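Local coordinates for glutamate--tRNA ligase (Elizabethkingia anophelis, PDB 6B1Z), which probably catalyses the ATP-dependent attachment of glutamate to its cognate tRNA, as a class I aminoacyl-tRNA synthetase with an anticodon-binding domain, at residues A[310-313]-A[314-318]; A[352-355]-A[356-360]; A[32-35]-A[36-39]; A[65-68]-A[69-73]; A[231-234]-A[235-238]. All coordinates share one frame; numbering follows the deposited sequence.

Interaction 1 of 5, residues A[310-313]-A[314-318]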
loop_
_atom_site.group_PDB
_atom_site.type_symbol
_atom_site.label_atom_id
_atom_site.label_comp_id
_atom_site.label_asym_id
_atom_site.label_seq_id
_atom_site.Cartn_x
_atom_site.Cartn_y
_atom_site.Cartn_z
ATOM N N MET A 310 6.906 -5.950 -3.875
ATOM C CA MET A 310 7.285 -4.591 -4.256
ATOM C C MET A 310 7.390 -3.687 -3.027
ATOM O O MET A 310 8.368 -2.939 -2.863
ATOM C CB MET A 310 6.258 -4.053 -5.257
ATOM C CG MET A 310 6.488 -2.600 -5.700
ATOM S SD MET A 310 5.807 -1.366 -4.562
ATOM C CE MET A 310 4.060 -1.600 -4.798
ATOM N N VAL A 311 6.397 -3.764 -2.140
ATOM C CA VAL A 311 6.391 -2.888 -0.968
ATOM C C VAL A 311 7.584 -3.176 -0.071
ATOM O O VAL A 311 8.227 -2.253 0.449
ATOM C CB VAL A 311 5.054 -3.032 -0.212
ATOM C CG1 VAL A 311 5.113 -2.258 1.123
ATOM C CG2 VAL A 311 3.901 -2.481 -1.065
ATOM N N ALA A 312 7.923 -4.458 0.104
ATOM C CA ALA A 312 9.047 -4.830 0.958
ATOM C C ALA A 312 10.342 -4.182 0.509
ATOM O O ALA A 312 11.177 -3.808 1.338
ATOM C CB ALA A 312 9.214 -6.353 0.962
ATOM N N MET A 313 10.535 -4.048 -0.800
ATOM C CA MET A 313 11.798 -3.562 -1.322
ATOM C C MET A 313 11.893 -2.042 -1.335
ATOM O O MET A 313 12.885 -1.511 -1.843
ATOM C CB MET A 313 12.023 -4.141 -2.726
ATOM C CG MET A 313 12.080 -5.671 -2.729
ATOM S SD MET A 313 13.192 -6.347 -1.457
ATOM C CE MET A 313 12.948 -8.104 -1.713
ATOM N N LEU A 314 10.895 -1.338 -0.790
ATOM C CA LEU A 314 10.970 0.119 -0.620
ATOM C C LEU A 314 11.804 0.426 0.623
ATOM O O LEU A 314 11.311 0.835 1.680
ATOM C CB LEU A 314 9.571 0.723 -0.539
ATOM C CG LEU A 314 8.731 0.617 -1.817
ATOM C CD1 LEU A 314 7.318 1.102 -1.565
ATOM C CD2 LEU A 314 9.374 1.406 -2.962
ATOM N N GLY A 315 13.120 0.265 0.475
ATOM C CA GLY A 315 14.050 0.597 1.531
ATOM C C GLY A 315 14.686 -0.587 2.216
ATOM O O GLY A 315 15.464 -0.393 3.155
ATOM N N TRP A 316 14.382 -1.808 1.793
ATOM C CA TRP A 316 15.055 -2.989 2.305
ATOM C C TRP A 316 15.613 -3.733 1.110
ATOM O O TRP A 316 14.923 -3.882 0.100
ATOM C CB TRP A 316 14.101 -3.880 3.113
ATOM C CG TRP A 316 14.664 -5.236 3.487
ATOM C CD1 TRP A 316 15.729 -5.490 4.306
ATOM C CD2 TRP A 316 14.161 -6.516 3.078
ATOM N NE1 TRP A 316 15.932 -6.848 4.416
ATOM C CE2 TRP A 316 14.983 -7.499 3.670
ATOM C CE3 TRP A 316 13.102 -6.925 2.261
ATOM C CZ2 TRP A 316 14.774 -8.863 3.475
ATOM C CZ3 TRP A 316 12.899 -8.279 2.063
ATOM C CH2 TRP A 316 13.732 -9.233 2.666
ATOM N N SER A 317 16.872 -4.135 1.200
ATOM C CA SER A 317 17.506 -4.936 0.157
ATOM C C SER A 317 18.125 -6.146 0.835
ATOM O O SER A 317 19.115 -5.994 1.580
ATOM C CB SER A 317 18.543 -4.132 -0.624
ATOM O OG SER A 317 19.190 -3.173 0.197
ATOM N N PRO A 318 17.566 -7.337 0.640
ATOM C CA PRO A 318 18.168 -8.538 1.222
ATOM C C PRO A 318 19.610 -8.696 0.765
ATOM O O PRO A 318 19.966 -8.360 -0.367
ATOM C CB PRO A 318 17.280 -9.672 0.696
ATOM C CG PRO A 318 16.617 -9.110 -0.517
ATOM C CD PRO A 318 16.430 -7.654 -0.240
HETATM O O HOH W 1 15.423 -2.679 -2.343
#
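Two first torsions bring M313 and W316 together. In M313 the CG lies beside the backbone N and opposite the carbonyl carbon (chi1 -61°), and a further bend at chi2 curls the thioether back over the turn; in W316 the CG is trans to the backbone N (chi1 170°), which swings the indole to meet it. The sulfur approaches the six-membered ring obliquely, with SD of M313 3.8 Å from CE3 of W316, a Met-aromatic contact, and it lies 3.4 Å from O of W316. The same sulfur touches CD of P318 at 3.7 Å, so a long, flexible, polarisable side chain fills the corner between indole and pyrrolidine. P318 also sets its CD over one face of the indole, while O of A312 lies in the ring plane at its edge.

The backbone turns sharply where helix 304-312 ends. N of L314 bonds to O of V311 at 3.1 Å, and L314 then centres an inverse gamma turn closed by a weak bond from N of G315 to O of M313. G315 takes a positive phi of 108°, a conformation that glycine, without a side chain, adopts easily. A water donates to both O of M313 and O of W316.

This buried bend lies among three helices: A312 and W316 touch M330 of helix 327-333, V311 packs on helix 26-41, and M310 reaches A351 of helix 348-361.

Interaction 2 of 5, residues A[352-355]-A[356-360]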
loop_
_atom_site.group_PDB
_atom_site.type_symbol
_atom_site.label_atom_id
_atom_site.label_comp_id
_atom_site.label_asym_id
_atom_site.label_seq_id
_atom_site.Cartn_x
_atom_site.Cartn_y
_atom_site.Cartn_z
ATOM N N LYS A 352 4.881 -2.638 -11.734
ATOM C CA LYS A 352 4.375 -3.376 -12.882
ATOM C C LYS A 352 5.304 -4.527 -13.248
ATOM O O LYS A 352 4.843 -5.611 -13.625
ATOM C CB LYS A 352 4.177 -2.417 -14.054
ATOM C CG LYS A 352 3.011 -1.469 -13.780
ATOM C CD LYS A 352 2.875 -0.380 -14.811
ATOM C CE LYS A 352 1.594 0.394 -14.584
ATOM N NZ LYS A 352 1.502 1.552 -15.528
ATOM N N TRP A 353 6.615 -4.313 -13.124
ATOM C CA TRP A 353 7.571 -5.387 -13.405
ATOM C C TRP A 353 7.360 -6.558 -12.456
ATOM O O TRP A 353 7.333 -7.711 -12.890
ATOM C CB TRP A 353 9.004 -4.867 -13.302
ATOM C CG TRP A 353 10.081 -5.928 -13.455
ATOM C CD1 TRP A 353 10.645 -6.367 -14.627
ATOM C CD2 TRP A 353 10.744 -6.646 -12.398
ATOM N NE1 TRP A 353 11.625 -7.306 -14.361
ATOM C CE2 TRP A 353 11.699 -7.498 -13.004
ATOM C CE3 TRP A 353 10.620 -6.656 -11.003
ATOM C CZ2 TRP A 353 12.520 -8.352 -12.264
ATOM C CZ3 TRP A 353 11.446 -7.506 -10.264
ATOM C CH2 TRP A 353 12.383 -8.339 -10.900
ATOM N N PHE A 354 7.208 -6.276 -11.157
ATOM C CA PHE A 354 6.903 -7.342 -10.203
ATOM C C PHE A 354 5.640 -8.095 -10.603
ATOM O O PHE A 354 5.606 -9.333 -10.534
ATOM C CB PHE A 354 6.749 -6.780 -8.786
ATOM C CG PHE A 354 8.038 -6.713 -8.004
ATOM C CD1 PHE A 354 8.687 -7.877 -7.577
ATOM C CD2 PHE A 354 8.588 -5.488 -7.661
ATOM C CE1 PHE A 354 9.874 -7.809 -6.844
ATOM C CE2 PHE A 354 9.761 -5.411 -6.921
ATOM C CZ PHE A 354 10.410 -6.567 -6.507
ATOM N N ASN A 355 4.583 -7.373 -10.996
ATOM C CA ASN A 355 3.343 -8.050 -11.379
ATOM C C ASN A 355 3.586 -8.972 -12.563
ATOM O O ASN A 355 3.128 -10.122 -12.574
ATOM C CB ASN A 355 2.222 -7.056 -11.707
ATOM C CG ASN A 355 0.854 -7.571 -11.220
ATOM O OD1 ASN A 355 0.704 -7.899 -10.041
ATOM N ND2 ASN A 355 -0.112 -7.714 -12.132
ATOM N N GLN A 356 4.313 -8.479 -13.566
ATOM C CA GLN A 356 4.620 -9.296 -14.736
ATOM C C GLN A 356 5.396 -10.548 -14.341
ATOM O O GLN A 356 5.114 -11.647 -14.834
ATOM C CB GLN A 356 5.416 -8.466 -15.743
ATOM C CG GLN A 356 5.614 -9.193 -17.046
ATOM C CD GLN A 356 6.211 -8.297 -18.075
ATOM O OE1 GLN A 356 5.520 -7.791 -18.966
ATOM N NE2 GLN A 356 7.502 -8.061 -17.950
ATOM N N GLN A 357 6.398 -10.392 -13.474
ATOM C CA GLN A 357 7.205 -11.538 -13.061
ATOM C C GLN A 357 6.338 -12.613 -12.424
ATOM O O GLN A 357 6.504 -13.805 -12.712
ATOM C CB GLN A 357 8.302 -11.115 -12.078
ATOM C CG GLN A 357 9.324 -10.110 -12.605
ATOM C CD GLN A 357 9.842 -10.437 -13.981
ATOM O OE1 GLN A 357 10.683 -11.319 -14.149
ATOM N NE2 GLN A 357 9.345 -9.721 -14.984
ATOM N N TYR A 358 5.407 -12.209 -11.555
ATOM C CA TYR A 358 4.559 -13.185 -10.873
ATOM C C TYR A 358 3.515 -13.762 -11.815
ATOM O O TYR A 358 3.225 -14.964 -11.752
ATOM C CB TYR A 358 3.906 -12.554 -9.626
ATOM C CG TYR A 358 4.801 -12.546 -8.399
ATOM C CD1 TYR A 358 5.755 -11.553 -8.198
ATOM C CD2 TYR A 358 4.705 -13.552 -7.446
ATOM C CE1 TYR A 358 6.582 -11.564 -7.071
ATOM C CE2 TYR A 358 5.512 -13.572 -6.332
ATOM C CZ TYR A 358 6.440 -12.574 -6.142
ATOM O OH TYR A 358 7.234 -12.626 -5.032
ATOM N N LEU A 359 2.963 -12.940 -12.713
ATOM C CA LEU A 359 1.946 -13.431 -13.644
ATOM C C LEU A 359 2.514 -14.510 -14.551
ATOM O O LEU A 359 1.861 -15.538 -14.799
ATOM C CB LEU A 359 1.407 -12.260 -14.469
ATOM C CG LEU A 359 0.333 -12.546 -15.524
ATOM C CD1 LEU A 359 -0.861 -13.197 -14.875
ATOM C CD2 LEU A 359 -0.080 -11.244 -16.197
ATOM N N GLN A 360 3.751 -14.308 -15.030
ATOM C CA GLN A 360 4.368 -15.240 -15.972
ATOM C C GLN A 360 4.553 -16.619 -15.361
ATOM O O GLN A 360 4.608 -17.617 -16.095
ATOM C CB GLN A 360 5.717 -14.693 -16.446
ATOM C CG GLN A 360 5.614 -13.544 -17.421
ATOM C CD GLN A 360 6.958 -12.881 -17.674
ATOM O OE1 GLN A 360 7.957 -13.210 -17.031
ATOM N NE2 GLN A 360 6.988 -11.942 -18.610
#
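W353 and Q357 stack one turn apart on the alpha-helix 348-361, which runs unbroken through both segments, roughly where the catalytic region joins the anticodon-binding region. The backbone bonds are of the regular i to i+4 kind. N of Q357 reaches O of W353 at 2.9 Å, and N of L359 reaches O of N355 at 2.8 Å; Q356 and Y358 donate in the same way to K352 and F354.

The stacking is the distinctive part. Q357 has its CG beside the backbone N and a second bend at chi2 (-46°), which folds the chain back over the indole of W353. CG sits 3.6 Å from the centroid of the six-membered ring, only 12° off its normal, as a CH-pi contact. Beyond it the amide lies flat over the same ring system, with planes 5° apart, and glutamine suits the place because methylenes and a planar amide can both lie along an indole. W353 also makes a cation-pi contact with K350.

The polar tips look to other parts of the chain. The buried amide of N355 is satisfied by N of L303 and by the carbonyls of T399 and G301, while OH of Y358 bonds to OD1 of N309 on helix 304-312.

Apolar packing is slighter: CD1 of F354 lies 4.3 Å from CE1 of Y358. The ring edge of Y358 also faces a carbonyl, CD1 of Y358 being 3.2 Å from O of F354, which lies near the ring plane.

Interaction 3 of 5, residues A[32-35]-A[36-39]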
loop_
_atom_site.group_PDB
_atom_site.type_symbol
_atom_site.label_atom_id
_atom_site.label_comp_id
_atom_site.label_asym_id
_atom_site.label_seq_id
_atom_site.Cartn_x
_atom_site.Cartn_y
_atom_site.Cartn_z
ATOM N N ALA A 32 3.095 -2.162 8.401
ATOM C CA ALA A 32 2.500 -3.430 8.805
ATOM C C ALA A 32 3.350 -4.615 8.353
ATOM O O ALA A 32 3.553 -5.561 9.120
ATOM C CB ALA A 32 1.078 -3.553 8.235
ATOM N N LEU A 33 3.860 -4.575 7.115
ATOM C CA LEU A 33 4.686 -5.666 6.610
ATOM C C LEU A 33 5.949 -5.833 7.436
ATOM O O LEU A 33 6.311 -6.956 7.809
ATOM C CB LEU A 33 5.035 -5.428 5.140
ATOM C CG LEU A 33 6.032 -6.424 4.547
ATOM C CD1 LEU A 33 5.465 -7.848 4.471
ATOM C CD2 LEU A 33 6.471 -5.959 3.181
ATOM N N TYR A 34 6.643 -4.725 7.722
ATOM C CA TYR A 34 7.877 -4.844 8.496
ATOM C C TYR A 34 7.596 -5.306 9.928
ATOM O O TYR A 34 8.398 -6.063 10.494
ATOM C CB TYR A 34 8.659 -3.521 8.458
ATOM C CG TYR A 34 9.310 -3.178 7.116
ATOM C CD1 TYR A 34 9.295 -4.064 6.029
ATOM C CD2 TYR A 34 9.946 -1.958 6.939
ATOM C CE1 TYR A 34 9.893 -3.721 4.814
ATOM C CE2 TYR A 34 10.552 -1.616 5.731
ATOM C CZ TYR A 34 10.520 -2.493 4.675
ATOM O OH TYR A 34 11.127 -2.137 3.503
ATOM N N ASP A 35 6.469 -4.882 10.523
ATOM C CA ASP A 35 6.014 -5.470 11.788
ATOM C C ASP A 35 5.897 -6.986 11.688
ATOM O O ASP A 35 6.394 -7.730 12.547
ATOM C CB ASP A 35 4.639 -4.919 12.172
ATOM C CG ASP A 35 4.680 -3.560 12.794
ATOM O OD1 ASP A 35 5.596 -3.288 13.607
ATOM O OD2 ASP A 35 3.747 -2.766 12.497
ATOM N N TYR A 36 5.175 -7.451 10.665
ATOM C CA TYR A 36 4.909 -8.874 10.496
ATOM C C TYR A 36 6.199 -9.649 10.275
ATOM O O TYR A 36 6.455 -10.664 10.939
ATOM C CB TYR A 36 3.954 -9.054 9.317
ATOM C CG TYR A 36 3.487 -10.471 9.073
ATOM C CD1 TYR A 36 2.576 -11.082 9.923
ATOM C CD2 TYR A 36 3.949 -11.192 7.977
ATOM C CE1 TYR A 36 2.141 -12.370 9.692
ATOM C CE2 TYR A 36 3.522 -12.479 7.737
ATOM C CZ TYR A 36 2.619 -13.070 8.603
ATOM O OH TYR A 36 2.196 -14.364 8.370
ATOM N N LEU A 37 7.037 -9.164 9.356
ATOM C CA LEU A 37 8.293 -9.846 9.063
ATOM C C LEU A 37 9.191 -9.893 10.287
ATOM O O LEU A 37 9.811 -10.926 10.566
ATOM C CB LEU A 37 9.012 -9.155 7.901
ATOM C CG LEU A 37 8.312 -9.189 6.532
ATOM C CD1 LEU A 37 9.126 -8.430 5.484
ATOM C CD2 LEU A 37 8.085 -10.632 6.089
ATOM N N PHE A 38 9.263 -8.792 11.040
ATOM C CA PHE A 38 10.114 -8.771 12.228
ATOM C C PHE A 38 9.599 -9.739 13.285
ATOM O O PHE A 38 10.380 -10.494 13.878
ATOM C CB PHE A 38 10.205 -7.350 12.789
ATOM C CG PHE A 38 11.181 -7.208 13.928
ATOM C CD1 PHE A 38 12.542 -7.150 13.695
ATOM C CD2 PHE A 38 10.726 -7.119 15.240
ATOM C CE1 PHE A 38 13.433 -7.020 14.746
ATOM C CE2 PHE A 38 11.620 -6.987 16.288
ATOM C CZ PHE A 38 12.962 -6.930 16.040
ATOM N N ALA A 39 8.286 -9.752 13.517
ATOM C CA ALA A 39 7.729 -10.686 14.497
ATOM C C ALA A 39 7.938 -12.133 14.064
ATOM O O ALA A 39 8.407 -12.968 14.850
ATOM C CB ALA A 39 6.241 -10.399 14.714
#
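L33 and L37 meet on the buried side of helix 26-41, the helix of a beta-alpha-beta unit with strands 13-16 and 45-48 in the Rossmann-like catalytic domain. Packing is close here. CD1 of L33 touches CG of L37 at 3.8 Å, and CG of L33 is equally near CD1 of L37. Different first torsions make this possible: L33 has CG trans to its backbone N (chi1 173°), whereas L37 has CG beside it (chi1 -65°), so the two branched ends converge. Branched leucines fill this turn well, and the pair is backed by I308 and A312 against L33 and by M330 and I331 against L37. In the backbone, N of L37 bonds to O of L33 at 2.8 Å (173° at the hydrogen).

The packing is looser at Y36 and F38, which leave the helix in different directions; both are partly exposed and touch the preceding turn chiefly through CB, that of F38 lying 3.2 Å from O of Y34. Large aromatics can serve here because they reach beyond the helix, Y36 to M327 and F38 to H225. Toward strand 13-16 small A39 can sit close against V14, and its CB lies 3.4 Å from O of D35.

Interaction 4 of 5, residues A[65-68]-A[69-73]; sequences YIME and ALEWI
O of I66 accepts N of L70 at 2.9 Å, with an angle of 171° at the hydrogen, and the CG of L70 comes within 3.3 Å of the same oxygen. The neighbouring carbonyl, O of M67, takes N of E71 at 2.9 Å and is further covered by the side chain of E71, whose CG approaches to 3.1 Å. These bonds belong to the final two turns of the alpha-helix 62-73, part of the class I catalytic domain.

Along its buried flank, I66 and L70 lie side by side and point the same way, CG2 of I66 being 4.0 Å from CD1 of L70; beta-branched and gamma-branched chains thus form one apolar strip, and L70 goes on to touch A32 of helix 26-41. A69 is small, and its CB, 4.5 Å from CE1 of Y65, makes a loose contact with the ring, whose OH bonds to O of L283.

M67 is bent at chi2 and chi3 (-58° and -63°), which brings its CE within 3.6 Å of OE2 of E71. That carboxylate forms a salt bridge with K82, and E68, extended toward solvent, forms one with R298. The two glutamates, 6.7 Å apart between their OE1 atoms, probably feel little mutual repulsion with basic partners so close.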
loop_
_atom_site.group_PDB
_atom_site.type_symbol
_atom_site.label_atom_id
_atom_site.label_comp_id
_atom_site.label_asym_id
_atom_site.label_seq_id
_atom_site.Cartn_x
_atom_site.Cartn_y
_atom_site.Cartn_z
ATOM N N TYR A 65 -11.786 -2.339 6.636
ATOM C CA TYR A 65 -10.833 -2.152 5.539
ATOM C C TYR A 65 -9.443 -2.677 5.905
ATOM O O TYR A 65 -8.792 -3.372 5.110
ATOM C CB TYR A 65 -10.769 -0.664 5.164
ATOM C CG TYR A 65 -9.900 -0.359 3.958
ATOM C CD1 TYR A 65 -8.504 -0.346 4.063
ATOM C CD2 TYR A 65 -10.478 -0.075 2.732
ATOM C CE1 TYR A 65 -7.715 -0.086 2.965
ATOM C CE2 TYR A 65 -9.693 0.198 1.624
ATOM C CZ TYR A 65 -8.317 0.189 1.753
ATOM O OH TYR A 65 -7.533 0.464 0.657
ATOM N N ILE A 66 -8.949 -2.308 7.089
ATOM C CA ILE A 66 -7.627 -2.739 7.521
ATOM C C ILE A 66 -7.547 -4.257 7.572
ATOM O O ILE A 66 -6.601 -4.860 7.051
ATOM C CB ILE A 66 -7.293 -2.116 8.888
ATOM C CG1 ILE A 66 -7.122 -0.605 8.742
ATOM C CG2 ILE A 66 -6.046 -2.780 9.477
ATOM C CD1 ILE A 66 -7.350 0.150 10.070
ATOM N N MET A 67 -8.537 -4.899 8.212
ATOM C CA MET A 67 -8.524 -6.357 8.303
ATOM C C MET A 67 -8.583 -6.998 6.920
ATOM O O MET A 67 -7.843 -7.955 6.643
ATOM C CB MET A 67 -9.675 -6.848 9.190
ATOM C CG MET A 67 -9.440 -6.626 10.683
ATOM S SD MET A 67 -7.946 -7.436 11.286
ATOM C CE MET A 67 -8.332 -9.168 10.991
ATOM N N GLU A 68 -9.435 -6.473 6.027
ATOM C CA GLU A 68 -9.540 -7.037 4.682
ATOM C C GLU A 68 -8.227 -6.889 3.919
ATOM O O GLU A 68 -7.819 -7.798 3.190
ATOM C CB GLU A 68 -10.693 -6.384 3.917
ATOM C CG GLU A 68 -10.966 -7.019 2.552
ATOM C CD GLU A 68 -12.181 -6.425 1.848
ATOM O OE1 GLU A 68 -12.981 -5.722 2.507
ATOM O OE2 GLU A 68 -12.340 -6.666 0.631
ATOM N N ALA A 69 -7.535 -5.764 4.099
ATOM C CA ALA A 69 -6.273 -5.571 3.383
ATOM C C ALA A 69 -5.190 -6.491 3.919
ATOM O O ALA A 69 -4.433 -7.085 3.142
ATOM C CB ALA A 69 -5.832 -4.112 3.484
ATOM N N LEU A 70 -5.096 -6.613 5.245
ATOM C CA LEU A 70 -4.126 -7.532 5.828
ATOM C C LEU A 70 -4.420 -8.970 5.423
ATOM O O LEU A 70 -3.491 -9.739 5.146
ATOM C CB LEU A 70 -4.123 -7.394 7.353
ATOM C CG LEU A 70 -3.687 -6.053 7.934
ATOM C CD1 LEU A 70 -3.851 -6.101 9.449
ATOM C CD2 LEU A 70 -2.236 -5.764 7.540
ATOM N N GLU A 71 -5.708 -9.347 5.366
ATOM C CA GLU A 71 -6.077 -10.696 4.930
ATOM C C GLU A 71 -5.712 -10.924 3.465
ATOM O O GLU A 71 -5.230 -12.007 3.100
ATOM C CB GLU A 71 -7.574 -10.927 5.184
ATOM C CG GLU A 71 -7.909 -11.061 6.691
ATOM C CD GLU A 71 -9.395 -10.891 7.032
ATOM O OE1 GLU A 71 -10.209 -10.657 6.117
ATOM O OE2 GLU A 71 -9.749 -10.991 8.232
ATOM N N TRP A 72 -5.929 -9.916 2.612
ATOM C CA TRP A 72 -5.600 -10.048 1.196
ATOM C C TRP A 72 -4.113 -10.314 0.998
ATOM O O TRP A 72 -3.726 -11.160 0.177
ATOM C CB TRP A 72 -6.030 -8.777 0.440
ATOM C CG TRP A 72 -5.657 -8.774 -1.028
ATOM C CD1 TRP A 72 -6.064 -9.672 -1.974
ATOM C CD2 TRP A 72 -4.827 -7.822 -1.717
ATOM N NE1 TRP A 72 -5.531 -9.352 -3.198
ATOM C CE2 TRP A 72 -4.764 -8.223 -3.066
ATOM C CE3 TRP A 72 -4.122 -6.679 -1.316
ATOM C CZ2 TRP A 72 -4.037 -7.523 -4.024
ATOM C CZ3 TRP A 72 -3.387 -5.983 -2.276
ATOM C CH2 TRP A 72 -3.351 -6.413 -3.610
ATOM N N ILE A 73 -3.266 -9.604 1.751
ATOM C CA ILE A 73 -1.818 -9.747 1.641
ATOM C C ILE A 73 -1.303 -10.992 2.359
ATOM O O ILE A 73 -0.240 -11.515 2.002
ATOM C CB ILE A 73 -1.153 -8.470 2.175
ATOM C CG1 ILE A 73 -1.553 -7.266 1.318
ATOM C CG2 ILE A 73 0.349 -8.624 2.224
ATOM C CD1 ILE A 73 -1.357 -5.938 2.030
#

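Interaction 5 of 5, residues A[231-234]-A[235-238]; sequences EWLP and SMAL
M236 packs back on L233 where the 3-10 turn before helix 236-246 passes into the helix. Its CB lies 3.4 Å from O of L233. From there the chain runs out fully extended, CG trans to the backbone N (chi1 -174°) and the later torsions also near 180°, so that SD meets CD1 of L233 at 4.0 Å. The tip continues away from the turn, and the side chain as a whole lies among F189, F253 and H255 of two strands; an unbranched methionine can thread between such neighbours.

The backbone bonds are of the i to i+3 kind. N of S235 reaches O of W232 at 3.0 Å, and N of M236 reaches O of L233 at 3.1 Å. P234 fits the entry to a helix because it has no N-H to place and its ring holds phi near the helical value.

Waters complete the pattern. O of L233 also accepts from a water that in turn takes N of A237, and a second water joins O of P234 to N of L238. A third links O of E231 with OG of S235, whose hydroxyl has a weak bond to K199.

The contact is therefore fastened by both apolar and hydrated links: the sulfur packs on leucine, while two of the water bridges supply partners for the amides of A237 and L238, which have no carbonyl partner within the contact.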
loop_
_atom_site.group_PDB
_atom_site.type_symbol
_atom_site.label_atom_id
_atom_site.label_comp_id
_atom_site.label_asym_id
_atom_site.label_seq_id
_atom_site.Cartn_x
_atom_site.Cartn_y
_atom_site.Cartn_z
ATOM N N GLU A 231 7.111 10.336 10.535
ATOM C CA GLU A 231 6.231 11.409 10.997
ATOM C C GLU A 231 6.171 11.472 12.516
ATOM O O GLU A 231 5.884 12.542 13.075
ATOM C CB GLU A 231 4.808 11.252 10.416
ATOM C CG GLU A 231 3.941 10.124 10.986
ATOM C CD GLU A 231 4.097 8.808 10.242
ATOM O OE1 GLU A 231 5.039 8.701 9.417
ATOM O OE2 GLU A 231 3.264 7.885 10.473
ATOM N N TRP A 232 6.451 10.355 13.187
ATOM C CA TRP A 232 6.478 10.274 14.641
ATOM C C TRP A 232 7.827 10.628 15.247
ATOM O O TRP A 232 7.913 10.779 16.474
ATOM C CB TRP A 232 6.121 8.861 15.107
ATOM C CG TRP A 232 4.699 8.504 14.915
ATOM C CD1 TRP A 232 4.179 7.736 13.913
ATOM C CD2 TRP A 232 3.599 8.873 15.756
ATOM N NE1 TRP A 232 2.819 7.608 14.079
ATOM C CE2 TRP A 232 2.437 8.298 15.198
ATOM C CE3 TRP A 232 3.484 9.633 16.927
ATOM C CZ2 TRP A 232 1.176 8.462 15.761
ATOM C CZ3 TRP A 232 2.220 9.797 17.493
ATOM C CH2 TRP A 232 1.082 9.206 16.901
ATOM N N LEU A 233 8.885 10.732 14.438
ATOM C CA LEU A 233 10.212 10.943 15.010
ATOM C C LEU A 233 10.330 12.219 15.844
ATOM O O LEU A 233 11.007 12.174 16.886
ATOM C CB LEU A 233 11.271 10.917 13.897
ATOM C CG LEU A 233 12.728 10.848 14.367
ATOM C CD1 LEU A 233 12.996 9.593 15.192
ATOM C CD2 LEU A 233 13.635 10.882 13.140
ATOM N N PRO A 234 9.718 13.355 15.491
ATOM C CA PRO A 234 9.849 14.533 16.363
ATOM C C PRO A 234 9.201 14.353 17.725
ATOM O O PRO A 234 9.505 15.140 18.633
ATOM C CB PRO A 234 9.169 15.648 15.561
ATOM C CG PRO A 234 9.285 15.181 14.116
ATOM C CD PRO A 234 9.071 13.697 14.209
ATOM N N SER A 235 8.333 13.350 17.893
ATOM C CA SER A 235 7.684 13.050 19.167
ATOM C C SER A 235 8.410 11.990 19.986
ATOM O O SER A 235 7.957 11.659 21.095
ATOM C CB SER A 235 6.243 12.589 18.917
ATOM O OG SER A 235 5.522 13.607 18.250
ATOM N N MET A 236 9.492 11.418 19.461
ATOM C CA MET A 236 10.164 10.335 20.166
ATOM C C MET A 236 10.701 10.787 21.526
ATOM O O MET A 236 10.618 10.033 22.507
ATOM C CB MET A 236 11.280 9.766 19.292
ATOM C CG MET A 236 11.940 8.544 19.901
ATOM S SD MET A 236 13.260 7.939 18.826
ATOM C CE MET A 236 14.007 6.723 19.899
ATOM N N ALA A 237 11.262 12.000 21.607
ATOM C CA ALA A 237 11.758 12.486 22.891
ATOM C C ALA A 237 10.635 12.562 23.919
ATOM O O ALA A 237 10.796 12.123 25.063
ATOM C CB ALA A 237 12.430 13.856 22.714
ATOM N N LEU A 238 9.475 13.109 23.525
ATOM C CA LEU A 238 8.316 13.111 24.409
ATOM C C LEU A 238 7.975 11.704 24.873
ATOM O O LEU A 238 7.702 11.474 26.056
ATOM C CB LEU A 238 7.114 13.732 23.693
ATOM C CG LEU A 238 5.780 13.598 24.444
ATOM C CD1 LEU A 238 5.796 14.408 25.762
ATOM C CD2 LEU A 238 4.641 14.044 23.547
HETATM O O HOH W 2 5.871 13.776 15.601
HETATM O O HOH W 3 12.261 13.340 19.198
HETATM O O HOH W 4 9.269 15.101 21.375
#

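Along the chain the order is interaction 3, 4, 5, 1 and 2. The first four lie in the catalytic region, while interaction 2 lies on a helix at its junction with the anticodon-binding region. Interactions 1 and 3, with centres 12 Å apart, pack helix 304-312 and its following loop against helix 26-41; interactions 3 and 4, 14 Å apart between centres, also touch. Interaction 1 meets interaction 2 through M310 and F354, so it packs the catalytic core against helix 348-361. Interaction 5 stands apart, about 38 Å from interaction 2 between centres and on the opposite side of the chain's centre, consistent with an elongated, multidomain enzyme.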